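Local structure of pyridoxamine 5-phosphate-dependent dehydrase (Escherichia coli, 3B8X) at residues 20-23 with 24-27; 357-360 with 361-364. The protein catalyses the pyridoxal phosphate-dependent removal of the C3'-hydroxyl from GDP-4-keto-6-deoxy-D-mannose, a step in making L-colitose for the O-antigen. The protein carries 1 engineered substitution. All coordinates share one frame; numbering follows the deposited sequence.

Contact 1: 20-23 with 24-27; sequences AIQS and VLDS
Ala20 to Ser23 pass their carbonyl oxygens one turn along to the backbone nitrogens of Val24 to Ser27, the i to i+4 ladder of an alpha-helix in its last two turns. Its straightest rung runs from Leu25 N to Ile21 O, 2.9 Å at 172°. On the exposed face, Gln22 NE2 donates to Asp26 OD1 over 2.6 Å. The acceptor lies in the Gln22 amide plane, but the nitrogen meets the carboxylate from above its plane, the two planes being 45° apart. Gln22 CG is anti to the backbone N, and a bend at chi2 (51°) brings NE2 within bonding distance of Asp26. On the buried face, Ile21 CG2 lies 3.7 Å from Leu25 CD1, the two side chains running side by side. Ile21 also packs on Leu25 of the second subunit, and Leu25 on Ile21 of that subunit, while Val24 and Ala20 rest on Ala259 of helix 255-286. At the C-terminal end Ser27 OG donates to Val24 O, 2.6 Å away, and accepts from Met29 N, tying the last turn to the loop whose residues Lys28 to Thr31 line a ligand pocket. The helix is thus amphipathic: its apolar face packs on helix 255-286 and, through Ile21 and Leu25, on the second subunit, and on its outer face the Asp26 charge probably strengthens the bond from the neutral amide.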
loop_
_atom_site.group_PDB
_atom_site.type_symbol
_atom_site.label_atom_id
_atom_site.label_comp_id
_atom_site.label_asym_id
_atom_site.label_seq_id
_atom_site.Cartn_x
_atom_site.Cartn_y
_atom_site.Cartn_z
ATOM N N ALA B 20 -10.287 -2.755 -22.462
ATOM C CA ALA B 20 -10.669 -3.031 -21.079
ATOM C C ALA B 20 -10.744 -1.715 -20.309
ATOM O O ALA B 20 -11.692 -1.473 -19.577
ATOM C CB ALA B 20 -9.648 -4.014 -20.419
ATOM N N ILE B 21 -9.708 -0.884 -20.420
ATOM C CA ILE B 21 -9.693 0.399 -19.727
ATOM C C ILE B 21 -10.879 1.248 -20.142
ATOM O O ILE B 21 -11.553 1.859 -19.317
ATOM C CB ILE B 21 -8.399 1.157 -19.996
ATOM C CG1 ILE B 21 -7.233 0.345 -19.391
ATOM C CG2 ILE B 21 -8.495 2.590 -19.492
ATOM C CD1 ILE B 21 -5.825 0.837 -19.765
ATOM N N GLN B 22 -11.162 1.246 -21.433
ATOM C CA GLN B 22 -12.302 1.991 -21.932
ATOM C C GLN B 22 -13.581 1.528 -21.256
ATOM O O GLN B 22 -14.467 2.328 -20.921
ATOM C CB GLN B 22 -12.427 1.812 -23.452
ATOM C CG GLN B 22 -13.396 2.813 -24.047
ATOM C CD GLN B 22 -13.116 4.268 -23.620
ATOM O OE1 GLN B 22 -12.021 4.801 -23.835
ATOM N NE2 GLN B 22 -14.124 4.920 -23.044
ATOM N N SER B 23 -13.712 0.216 -21.111
ATOM C CA SER B 23 -14.871 -0.346 -20.460
ATOM C C SER B 23 -14.996 0.117 -19.017
ATOM O O SER B 23 -16.108 0.364 -18.554
ATOM C CB SER B 23 -14.888 -1.872 -20.567
ATOM O OG SER B 23 -13.888 -2.305 -21.473
ATOM N N VAL B 24 -13.884 0.249 -18.292
ATOM C CA VAL B 24 -13.997 0.773 -16.930
ATOM C C VAL B 24 -14.397 2.263 -16.989
ATOM O O VAL B 24 -15.271 2.740 -16.272
ATOM C CB VAL B 24 -12.692 0.613 -16.145
ATOM C CG1 VAL B 24 -12.810 1.232 -14.714
ATOM C CG2 VAL B 24 -12.327 -0.821 -16.098
ATOM N N LEU B 25 -13.749 2.996 -17.875
ATOM C CA LEU B 25 -14.048 4.404 -18.034
ATOM C C LEU B 25 -15.518 4.571 -18.358
ATOM O O LEU B 25 -16.199 5.351 -17.737
ATOM C CB LEU B 25 -13.199 4.950 -19.188
ATOM C CG LEU B 25 -11.717 5.050 -18.854
ATOM C CD1 LEU B 25 -10.930 5.337 -20.086
ATOM C CD2 LEU B 25 -11.483 6.167 -17.812
ATOM N N ASP B 26 -16.020 3.849 -19.345
ATOM C CA ASP B 26 -17.430 4.011 -19.689
ATOM C C ASP B 26 -18.305 3.737 -18.484
ATOM O O ASP B 26 -19.298 4.410 -18.296
ATOM C CB ASP B 26 -17.830 3.060 -20.804
ATOM C CG ASP B 26 -17.147 3.387 -22.113
ATOM O OD1 ASP B 26 -16.582 4.502 -22.218
ATOM O OD2 ASP B 26 -17.162 2.532 -23.036
ATOM N N SER B 27 -17.949 2.757 -17.665
ATOM C CA SER B 27 -18.773 2.407 -16.504
ATOM C C SER B 27 -18.826 3.443 -15.377
ATOM O O SER B 27 -19.732 3.454 -14.555
ATOM C CB SER B 27 -18.312 1.066 -15.915
ATOM O OG SER B 27 -17.125 1.250 -15.153
#

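Contact 2: 357-360 with 361-364; sequences NVDN and AEYL
A water is gripped by three groups: it accepts from Val358 N and donates to Asp359 OD1 and, over 2.7 Å, to Glu362 OE2. It sits at the start of helix 359-367, where Val358 occupies the N-cap position and Asn357 makes an Asx turn, its OD1 accepting from Asp359 N. The two carboxylates are neighbours, with Asp359 OD1 and Glu362 OE1 3.7 Å apart and their planes 34° from each other. Sharing a water donor and lying at a helix N-terminus would probably ease their mutual repulsion. Glu362 CG stands anti to the carbonyl carbon (chi1 -83°), and the chain is extended beyond it, which carries the carboxylate back beside the first turn. Backbone bonds start with Glu362 N to Val358 O, followed by Tyr363 N to Asp359 O and Leu364 N to Asn360 O. Asp108 also accepts from the first turn, Asn360 N on OD2 and Ala361 N on OD1, and Asn360 ND2 donates to Ile109 O. On the inner side Val358 CB and Ala361 CB pack together at 3.9 Å, while Leu364 touches Ile109 and Ile309. The Tyr363 ring leaves the turn, CG anti to the backbone N, and its OH is hydrogen-bonded to Ile310 O of strand 305-310. Its CB stays behind on the turn, 3.6 Å from Asp359 O.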
loop_
_atom_site.group_PDB
_atom_site.type_symbol
_atom_site.label_atom_id
_atom_site.label_comp_id
_atom_site.label_asym_id
_atom_site.label_seq_id
_atom_site.Cartn_x
_atom_site.Cartn_y
_atom_site.Cartn_z
ATOM N N ASN B 357 27.192 -19.188 6.328
ATOM C CA ASN B 357 27.696 -18.012 5.661
ATOM C C ASN B 357 26.882 -17.798 4.369
ATOM O O ASN B 357 26.143 -18.668 3.936
ATOM C CB ASN B 357 29.179 -18.204 5.328
ATOM C CG ASN B 357 29.400 -19.304 4.307
ATOM O OD1 ASN B 357 28.926 -19.214 3.178
ATOM N ND2 ASN B 357 30.074 -20.372 4.716
ATOM N N VAL B 358 27.096 -16.666 3.722
ATOM C CA VAL B 358 26.443 -16.433 2.454
ATOM C C VAL B 358 27.515 -16.079 1.444
ATOM O O VAL B 358 27.459 -15.056 0.771
ATOM C CB VAL B 358 25.407 -15.310 2.582
ATOM C CG1 VAL B 358 24.225 -15.838 3.419
ATOM C CG2 VAL B 358 26.070 -14.066 3.221
ATOM N N ASP B 359 28.537 -16.915 1.364
ATOM C CA ASP B 359 29.611 -16.653 0.395
ATOM C C ASP B 359 29.126 -16.604 -1.056
ATOM O O ASP B 359 29.606 -15.826 -1.870
ATOM C CB ASP B 359 30.656 -17.759 0.504
ATOM C CG ASP B 359 31.453 -17.704 1.812
ATOM O OD1 ASP B 359 31.264 -16.797 2.655
ATOM O OD2 ASP B 359 32.305 -18.591 1.993
ATOM N N ASN B 360 28.201 -17.486 -1.393
ATOM C CA ASN B 360 27.705 -17.517 -2.750
ATOM C C ASN B 360 26.978 -16.235 -3.055
ATOM O O ASN B 360 27.131 -15.700 -4.136
ATOM C CB ASN B 360 26.714 -18.643 -2.926
ATOM C CG ASN B 360 27.370 -19.976 -3.027
ATOM O OD1 ASN B 360 28.559 -20.081 -3.284
ATOM N ND2 ASN B 360 26.599 -21.017 -2.843
ATOM N N ALA B 361 26.143 -15.787 -2.123
ATOM C CA ALA B 361 25.369 -14.555 -2.279
ATOM C C ALA B 361 26.375 -13.414 -2.441
ATOM O O ALA B 361 26.182 -12.514 -3.263
ATOM C CB ALA B 361 24.453 -14.331 -1.044
ATOM N N GLU B 362 27.485 -13.484 -1.709
ATOM C CA GLU B 362 28.518 -12.466 -1.840
ATOM C C GLU B 362 29.167 -12.499 -3.215
ATOM O O GLU B 362 29.403 -11.453 -3.837
ATOM C CB GLU B 362 29.615 -12.662 -0.806
ATOM C CG GLU B 362 29.273 -12.076 0.522
ATOM C CD GLU B 362 30.089 -12.652 1.669
ATOM O OE1 GLU B 362 31.144 -13.291 1.456
ATOM O OE2 GLU B 362 29.666 -12.446 2.820
ATOM N N TYR B 363 29.489 -13.697 -3.684
ATOM C CA TYR B 363 30.133 -13.817 -4.986
ATOM C C TYR B 363 29.190 -13.284 -6.082
ATOM O O TYR B 363 29.612 -12.630 -7.039
ATOM C CB TYR B 363 30.538 -15.268 -5.269
ATOM C CG TYR B 363 31.292 -15.405 -6.563
ATOM C CD1 TYR B 363 32.668 -15.259 -6.588
ATOM C CD2 TYR B 363 30.631 -15.556 -7.777
ATOM C CE1 TYR B 363 33.383 -15.342 -7.766
ATOM C CE2 TYR B 363 31.360 -15.621 -8.999
ATOM C CZ TYR B 363 32.747 -15.575 -8.962
ATOM O OH TYR B 363 33.517 -15.595 -10.111
ATOM N N LEU B 364 27.906 -13.583 -5.936
ATOM C CA LEU B 364 26.919 -13.123 -6.912
ATOM C C LEU B 364 26.851 -11.603 -6.836
ATOM O O LEU B 364 26.730 -10.901 -7.844
ATOM C CB LEU B 364 25.552 -13.714 -6.566
ATOM C CG LEU B 364 24.325 -13.205 -7.324
ATOM C CD1 LEU B 364 23.344 -14.360 -7.437
ATOM C CD2 LEU B 364 23.639 -12.047 -6.513
HETATM O O HOH W 1 29.395 -14.828 4.028
#

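How the contacts relate
Both contacts lie within a single helix, each partly buried, with an apolar face turned inward and polar groups at the surface, yet they occupy opposite ends of their helices: contact 1 closes helix 15-27, contact 2 opens helix 359-367. Their centres are 48 Å apart, on opposite sides of the chain's centre, and they share no element. Contact 1 faces the second subunit and leads into a pocket loop, whereas no other protein chain touches contact 2, whose helix links edge strand 351-354 of the mixed sheet to strand 368-372 of the antiparallel one. Near its helix C-terminus contact 1 has a direct side-chain bond; at a helix start, contact 2 relies on water and Asp108 as acceptors.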